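Local atomic coordinates of glyoxalase-related enzyme, AraC type (Clostridium phytofermentans, PDB entry 3BT3), a protein that is of unknown function but is a glyoxalase-related member of the VOC superfamily, probably part of an AraC-type, DNA-binding transcription regulator. Residues T29-K37 and I49-Y60; V108-S117 and E128-G136. All coordinates share one frame; numbering follows the deposited sequence.

Contact 1 of 2, residues T29-K37 and I49-Y60; sequences TKDMDKTVK and IVARDDEGFGDY
M32, D33 and V36 on the first turns of helix 32-41 meet I49, R52 and G58 on the edge hairpin of a VOC-fold sheet, so the contact joins a helix to the edge strand that follows it. The tight part is apolar. The first two torsions of M32 (chi1 -148°, chi2 159°) bring its sulfur against the hairpin backbone, SD lying 3.7 Å from G58 C; the placement of M32 CE beyond it is doubtful. V36 CG2 backs this layer, 4.3 Å from I49 CG1, and both M32 and V36 also touch L83 of strand 81-85. Toward solvent the contact becomes polar and, apart from one salt bridge, looser. Water 1 joins M32 N to G58 O, while water 2 is shared by D31 OD2, D33 N, D33 OD2 and G58 N, so both bridge the helix start to the G58 backbone. The exposed F57 ring turns its edge to the carboxylate of D31, the N-cap residue, with F57 CD1 3.4 Å from D31 OD2. Beside it, R52 and D33 form an end-on salt bridge between nearly coplanar groups. R52 NH1 donates to D33 OD2 at 2.8 Å, and each carboxylate oxygen uses its syn lone pair. I49 CG2 sits over the centre of the guanidinium, 4.0 Å above its plane, and the second straight bond runs from R52 NH2 to D33 OD1 at 3.1 Å, with an N-H...O angle of 169°.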
# COMPACT_ATOMS: atom_id res chain seq x y z
N THR A 29 0.32 -11.63 -7.42
CA THR A 29 0.71 -13.03 -7.30
C THR A 29 0.21 -13.91 -8.44
O THR A 29 -0.90 -13.71 -8.94
CB THR A 29 0.21 -13.64 -5.96
OG1 THR A 29 0.46 -15.05 -5.93
CG2 THR A 29 -1.27 -13.40 -5.79
N LYS A 30 1.03 -14.88 -8.82
CA LYS A 30 0.69 -15.84 -9.88
C LYS A 30 -0.16 -17.00 -9.35
O LYS A 30 -0.81 -17.69 -10.12
CB LYS A 30 1.95 -16.40 -10.54
CG LYS A 30 2.76 -15.37 -11.31
CD LYS A 30 1.92 -14.67 -12.38
CE LYS A 30 1.46 -15.64 -13.47
NZ LYS A 30 2.60 -16.22 -14.24
N ASP A 31 -0.14 -17.21 -8.03
CA ASP A 31 -0.93 -18.26 -7.39
C ASP A 31 -1.41 -17.78 -6.02
O ASP A 31 -0.77 -18.01 -4.99
CB ASP A 31 -0.11 -19.55 -7.27
CG ASP A 31 -0.98 -20.77 -6.92
OD1 ASP A 31 -0.46 -21.91 -6.97
OD2 ASP A 31 -2.17 -20.59 -6.60
N MET A 32 -2.56 -17.11 -6.02
CA MET A 32 -3.16 -16.52 -4.83
C MET A 32 -3.31 -17.45 -3.61
O MET A 32 -2.98 -17.06 -2.49
CB MET A 32 -4.53 -15.92 -5.20
CG MET A 32 -4.91 -14.68 -4.40
SD MET A 32 -6.16 -13.65 -5.24
CE MET A 32 -7.44 -14.17 -4.48
N ASP A 33 -3.82 -18.66 -3.83
CA ASP A 33 -3.98 -19.61 -2.74
C ASP A 33 -2.69 -19.84 -1.97
O ASP A 33 -2.68 -19.80 -0.74
CB ASP A 33 -4.50 -20.94 -3.28
CG ASP A 33 -5.99 -20.91 -3.53
OD1 ASP A 33 -6.75 -20.94 -2.55
OD2 ASP A 33 -6.39 -20.86 -4.72
N LYS A 34 -1.59 -20.07 -2.69
CA LYS A 34 -0.30 -20.30 -2.03
C LYS A 34 0.14 -19.06 -1.25
O LYS A 34 0.69 -19.18 -0.15
CB LYS A 34 0.77 -20.69 -3.06
CG LYS A 34 2.17 -20.89 -2.45
CD LYS A 34 3.16 -21.51 -3.44
CE LYS A 34 3.67 -20.50 -4.46
NZ LYS A 34 4.53 -19.45 -3.84
N THR A 35 -0.12 -17.88 -1.81
CA THR A 35 0.24 -16.62 -1.16
C THR A 35 -0.56 -16.43 0.12
O THR A 35 -0.01 -16.06 1.15
CB THR A 35 -0.04 -15.43 -2.09
OG1 THR A 35 0.82 -15.52 -3.23
CG2 THR A 35 0.18 -14.10 -1.37
N VAL A 36 -1.85 -16.73 0.05
CA VAL A 36 -2.73 -16.62 1.20
C VAL A 36 -2.34 -17.61 2.30
O VAL A 36 -2.43 -17.29 3.49
CB VAL A 36 -4.20 -16.85 0.78
CG1 VAL A 36 -5.06 -17.14 1.99
CG2 VAL A 36 -4.72 -15.63 0.06
N LYS A 37 -1.93 -18.82 1.91
CA LYS A 37 -1.56 -19.83 2.89
C LYS A 37 -0.29 -19.40 3.60
O LYS A 37 -0.11 -19.65 4.79
CB LYS A 37 -1.33 -21.19 2.20
CG LYS A 37 -2.61 -21.97 2.00
CD LYS A 37 -2.40 -23.20 1.13
CE LYS A 37 -3.62 -24.14 1.13
NZ LYS A 37 -4.88 -23.47 0.65
N ILE A 49 -10.14 -15.46 -0.75
CA ILE A 49 -10.11 -15.26 -2.18
C ILE A 49 -11.55 -15.01 -2.63
O ILE A 49 -12.42 -15.85 -2.48
CB ILE A 49 -9.51 -16.49 -2.87
CG1 ILE A 49 -8.03 -16.59 -2.47
CG2 ILE A 49 -9.69 -16.39 -4.38
CD1 ILE A 49 -7.33 -17.84 -2.94
N VAL A 50 -11.78 -13.82 -3.18
CA VAL A 50 -13.11 -13.41 -3.62
C VAL A 50 -13.54 -13.83 -5.02
O VAL A 50 -14.72 -14.01 -5.28
CB VAL A 50 -13.23 -11.88 -3.49
CG1 VAL A 50 -14.55 -11.39 -4.05
CG2 VAL A 50 -13.08 -11.49 -2.02
N ALA A 51 -12.58 -14.00 -5.92
CA ALA A 51 -12.91 -14.40 -7.28
C ALA A 51 -11.80 -15.24 -7.92
O ALA A 51 -10.62 -14.95 -7.76
CB ALA A 51 -13.17 -13.16 -8.12
N ARG A 52 -12.20 -16.28 -8.65
CA ARG A 52 -11.24 -17.16 -9.33
C ARG A 52 -11.41 -17.13 -10.85
O ARG A 52 -12.44 -16.69 -11.35
CB ARG A 52 -11.40 -18.59 -8.81
CG ARG A 52 -11.13 -18.74 -7.33
CD ARG A 52 -11.52 -20.12 -6.82
NE ARG A 52 -11.15 -20.28 -5.42
CZ ARG A 52 -9.89 -20.33 -4.98
NH1 ARG A 52 -8.88 -20.23 -5.84
NH2 ARG A 52 -9.64 -20.45 -3.68
N ASP A 53 -10.40 -17.60 -11.58
CA ASP A 53 -10.46 -17.65 -13.04
C ASP A 53 -11.04 -18.99 -13.49
O ASP A 53 -11.42 -19.82 -12.66
CB ASP A 53 -9.07 -17.44 -13.66
CG ASP A 53 -8.06 -18.52 -13.27
OD1 ASP A 53 -8.46 -19.60 -12.77
OD2 ASP A 53 -6.85 -18.29 -13.47
N ASP A 54 -11.11 -19.21 -14.79
CA ASP A 54 -11.68 -20.45 -15.30
C ASP A 54 -10.86 -21.69 -14.92
O ASP A 54 -11.37 -22.81 -14.95
CB ASP A 54 -11.88 -20.38 -16.82
CG ASP A 54 -10.81 -19.55 -17.53
OD1 ASP A 54 -10.75 -18.32 -17.30
OD2 ASP A 54 -10.03 -20.14 -18.31
N GLU A 55 -9.61 -21.48 -14.54
CA GLU A 55 -8.74 -22.59 -14.17
C GLU A 55 -8.67 -22.83 -12.65
O GLU A 55 -7.95 -23.71 -12.19
CB GLU A 55 -7.35 -22.36 -14.77
CG GLU A 55 -7.38 -22.38 -16.30
CD GLU A 55 -6.06 -22.00 -16.95
OE1 GLU A 55 -5.02 -22.62 -16.60
OE2 GLU A 55 -6.05 -21.10 -17.82
N GLY A 56 -9.43 -22.05 -11.89
CA GLY A 56 -9.45 -22.22 -10.44
C GLY A 56 -8.57 -21.32 -9.59
O GLY A 56 -8.62 -21.38 -8.36
N PHE A 57 -7.76 -20.48 -10.23
CA PHE A 57 -6.87 -19.59 -9.50
C PHE A 57 -7.53 -18.27 -9.12
O PHE A 57 -8.44 -17.80 -9.80
CB PHE A 57 -5.62 -19.35 -10.34
CG PHE A 57 -4.76 -20.56 -10.49
CD1 PHE A 57 -3.75 -20.83 -9.58
CD2 PHE A 57 -5.00 -21.48 -11.52
CE1 PHE A 57 -3.00 -21.99 -9.67
CE2 PHE A 57 -4.25 -22.65 -11.62
CZ PHE A 57 -3.24 -22.91 -10.70
N GLY A 58 -7.08 -17.67 -8.03
CA GLY A 58 -7.66 -16.41 -7.61
C GLY A 58 -7.27 -15.21 -8.45
O GLY A 58 -6.11 -15.05 -8.79
N ASP A 59 -8.26 -14.39 -8.81
CA ASP A 59 -8.01 -13.18 -9.59
C ASP A 59 -7.95 -12.02 -8.61
O ASP A 59 -7.19 -11.07 -8.79
CB ASP A 59 -9.16 -12.88 -10.57
CG ASP A 59 -9.13 -13.77 -11.80
OD1 ASP A 59 -8.03 -13.96 -12.37
OD2 ASP A 59 -10.21 -14.26 -12.19
N TYR A 60 -8.78 -12.10 -7.57
CA TYR A 60 -8.83 -11.05 -6.57
C TYR A 60 -9.07 -11.61 -5.19
O TYR A 60 -9.83 -12.57 -5.01
CB TYR A 60 -9.93 -10.04 -6.89
CG TYR A 60 -9.99 -8.96 -5.85
CD1 TYR A 60 -8.97 -8.01 -5.75
CD2 TYR A 60 -11.02 -8.93 -4.90
CE1 TYR A 60 -8.97 -7.07 -4.73
CE2 TYR A 60 -11.02 -7.99 -3.88
CZ TYR A 60 -9.99 -7.06 -3.80
OH TYR A 60 -9.98 -6.12 -2.80
O HOH W 1 -3.73 -16.47 -9.02
O HOH W 2 -4.72 -19.41 -6.65

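Contact 2 of 2, residues V108-S117 and E128-G136; sequences VKENGWDQIS and ECSITTTDG
I116 and I131 face each other as a single antiparallel, non-hydrogen-bonded pair, flanked by T132 N to Q115 O at 3.1 Å and S117 N to S130 O at 3.0 Å, both bonds nearly straight. Q115, centre of an inverse gamma turn, aims its carbonyl at the strand. S117 extends the pairing with its side chain: with chi1 at 75° OG stands between the backbone N and carbonyl carbon and accepts S130 N at 3.0 Å. On the inner side I116 CD1 lies 3.5 Å from C129 SG, and V108 CG2 meets I131 CD1 tip to tip at 3.9 Å. The segment carries the chain from the end of helix 101-110 alongside strand 126-132, on the side where the short edge strand 120-122 of this VOC sheet continues the pairing. H105 of the helix packs on I116 and I101 on C129. W113 lies at the C-terminal end of the strand, its CG anti to the backbone N (chi1 -167°), which swings the indole toward the strand. NE1 splits a bent, weak donation between T132 O near the ring plane, 2.9 Å away, and Q115 O. The benzene side of the indole reaches the turn after the strand, W113 CH2 lying 3.9 Å from T134 CA. One face of the ring receives Q115 CG, offset toward the rim, and the rings of W113 and W38 of helix 32-41 meet edge-to-face.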
# COMPACT_ATOMS: atom_id res chain seq x y z
N VAL A 108 7.60 -16.01 13.14
CA VAL A 108 8.01 -16.41 11.80
C VAL A 108 8.99 -17.57 11.90
O VAL A 108 8.77 -18.63 11.31
CB VAL A 108 8.67 -15.22 11.04
CG1 VAL A 108 9.25 -15.70 9.72
CG2 VAL A 108 7.64 -14.13 10.78
N LYS A 109 10.08 -17.37 12.64
CA LYS A 109 11.07 -18.44 12.80
C LYS A 109 10.42 -19.71 13.34
O LYS A 109 10.69 -20.80 12.84
CB LYS A 109 12.20 -17.99 13.74
CG LYS A 109 13.39 -17.33 13.04
CD LYS A 109 14.00 -18.27 12.00
CE LYS A 109 15.51 -18.13 11.91
NZ LYS A 109 15.96 -16.80 11.40
N GLU A 110 9.57 -19.56 14.34
CA GLU A 110 8.90 -20.70 14.94
C GLU A 110 8.05 -21.45 13.93
O GLU A 110 7.86 -22.67 14.05
CB GLU A 110 8.01 -20.26 16.10
CG GLU A 110 8.53 -20.73 17.45
CD GLU A 110 9.87 -20.10 17.82
OE1 GLU A 110 10.79 -20.10 16.97
OE2 GLU A 110 9.99 -19.62 18.97
N ASN A 111 7.54 -20.74 12.93
CA ASN A 111 6.72 -21.39 11.92
C ASN A 111 7.50 -21.94 10.74
O ASN A 111 6.92 -22.28 9.71
CB ASN A 111 5.60 -20.46 11.46
CG ASN A 111 4.46 -20.40 12.45
OD1 ASN A 111 3.86 -21.44 12.78
ND2 ASN A 111 4.15 -19.21 12.95
N GLY A 112 8.82 -22.02 10.89
CA GLY A 112 9.65 -22.60 9.85
C GLY A 112 10.17 -21.75 8.72
O GLY A 112 10.87 -22.26 7.85
N TRP A 113 9.84 -20.47 8.70
CA TRP A 113 10.32 -19.61 7.63
C TRP A 113 11.69 -19.04 8.04
O TRP A 113 11.81 -18.40 9.08
CB TRP A 113 9.31 -18.50 7.37
CG TRP A 113 9.56 -17.77 6.11
CD1 TRP A 113 10.08 -16.53 5.97
CD2 TRP A 113 9.30 -18.25 4.79
NE1 TRP A 113 10.17 -16.20 4.65
CE2 TRP A 113 9.70 -17.24 3.89
CE3 TRP A 113 8.77 -19.44 4.27
CZ2 TRP A 113 9.58 -17.37 2.51
CZ3 TRP A 113 8.65 -19.58 2.89
CH2 TRP A 113 9.06 -18.55 2.02
N ASP A 114 12.70 -19.29 7.21
CA ASP A 114 14.05 -18.82 7.51
C ASP A 114 14.50 -17.59 6.75
O ASP A 114 15.56 -17.04 7.05
CB ASP A 114 15.07 -19.94 7.31
CG ASP A 114 15.19 -20.84 8.53
OD1 ASP A 114 15.24 -20.28 9.65
OD2 ASP A 114 15.25 -22.08 8.37
N GLN A 115 13.71 -17.17 5.77
CA GLN A 115 14.06 -15.99 4.98
C GLN A 115 13.51 -14.73 5.64
O GLN A 115 12.62 -14.06 5.11
CB GLN A 115 13.52 -16.13 3.56
CG GLN A 115 13.97 -17.38 2.84
CD GLN A 115 13.43 -17.43 1.43
OE1 GLN A 115 13.82 -16.63 0.58
NE2 GLN A 115 12.52 -18.37 1.17
N ILE A 116 14.07 -14.42 6.80
CA ILE A 116 13.72 -13.26 7.60
C ILE A 116 15.07 -12.73 8.10
O ILE A 116 15.84 -13.47 8.69
CB ILE A 116 12.83 -13.65 8.81
CG1 ILE A 116 12.85 -12.56 9.89
CG2 ILE A 116 13.34 -14.94 9.43
CD1 ILE A 116 12.26 -11.26 9.46
N SER A 117 15.35 -11.46 7.84
CA SER A 117 16.61 -10.87 8.28
C SER A 117 16.59 -10.70 9.79
O SER A 117 15.54 -10.80 10.41
CB SER A 117 16.81 -9.50 7.63
OG SER A 117 15.97 -8.54 8.25
N GLU A 128 14.13 -2.68 12.91
CA GLU A 128 13.45 -3.27 11.79
C GLU A 128 14.04 -4.60 11.35
O GLU A 128 15.11 -5.01 11.80
CB GLU A 128 13.43 -2.28 10.62
CG GLU A 128 14.31 -2.63 9.43
CD GLU A 128 13.91 -1.85 8.17
OE1 GLU A 128 13.84 -0.61 8.24
OE2 GLU A 128 13.67 -2.49 7.12
N CYS A 129 13.30 -5.27 10.48
CA CYS A 129 13.72 -6.53 9.89
C CYS A 129 12.81 -6.71 8.69
O CYS A 129 11.67 -6.24 8.69
CB CYS A 129 13.54 -7.71 10.87
SG CYS A 129 11.85 -8.23 11.16
N SER A 130 13.33 -7.33 7.64
CA SER A 130 12.52 -7.55 6.46
C SER A 130 12.32 -9.04 6.23
O SER A 130 13.14 -9.87 6.61
CB SER A 130 13.17 -6.87 5.25
OG SER A 130 14.51 -7.26 5.08
N ILE A 131 11.19 -9.38 5.63
CA ILE A 131 10.84 -10.76 5.36
C ILE A 131 10.63 -10.92 3.87
O ILE A 131 10.10 -10.03 3.22
CB ILE A 131 9.53 -11.15 6.08
CG1 ILE A 131 9.67 -10.82 7.57
CG2 ILE A 131 9.21 -12.63 5.88
CD1 ILE A 131 8.44 -11.16 8.39
N THR A 132 11.07 -12.05 3.33
CA THR A 132 10.88 -12.34 1.93
C THR A 132 9.67 -13.27 1.88
O THR A 132 9.64 -14.26 2.60
CB THR A 132 12.09 -13.08 1.35
OG1 THR A 132 13.27 -12.28 1.51
CG2 THR A 132 11.87 -13.37 -0.13
N THR A 133 8.68 -12.94 1.06
CA THR A 133 7.47 -13.77 0.99
C THR A 133 7.68 -14.96 0.09
O THR A 133 8.72 -15.08 -0.56
CB THR A 133 6.26 -12.98 0.44
OG1 THR A 133 6.46 -12.68 -0.96
CG2 THR A 133 6.07 -11.71 1.21
N THR A 134 6.68 -15.84 0.04
CA THR A 134 6.73 -17.04 -0.78
C THR A 134 6.77 -16.64 -2.25
O THR A 134 7.11 -17.45 -3.11
CB THR A 134 5.49 -17.96 -0.56
OG1 THR A 134 5.68 -19.19 -1.27
CG2 THR A 134 4.23 -17.30 -1.09
N ASP A 135 6.42 -15.39 -2.54
CA ASP A 135 6.40 -14.91 -3.91
C ASP A 135 7.66 -14.15 -4.28
O ASP A 135 7.83 -13.77 -5.43
CB ASP A 135 5.18 -14.01 -4.11
CG ASP A 135 3.87 -14.75 -3.89
OD1 ASP A 135 3.08 -14.35 -3.01
OD2 ASP A 135 3.65 -15.75 -4.61
N GLY A 136 8.53 -13.91 -3.30
CA GLY A 136 9.76 -13.19 -3.57
C GLY A 136 9.81 -11.72 -3.17
O GLY A 136 10.90 -11.16 -3.10

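Contacts 1 and 2 follow one another along the chain, and their centres lie 22 Å apart, each on a different four-stranded sheet. They meet at the turn T133-G136 and the start of helix 32-41. T35 OG1 and D135 OD1 are 2.6 Å apart and K34 NZ lies 2.8 Å from T134 OG1, both probable hydrogen bonds. Y27 adds its hydroxyl to T133 and D135, and W38 of helix 32-41 packs on I131, T133 and T134. Helix 32-41 therefore touches both sheets, facing the edge hairpin with M32 and D33 and the turn with K34 and T35. Y60 of contact 1 packs on F95 of the second subunit.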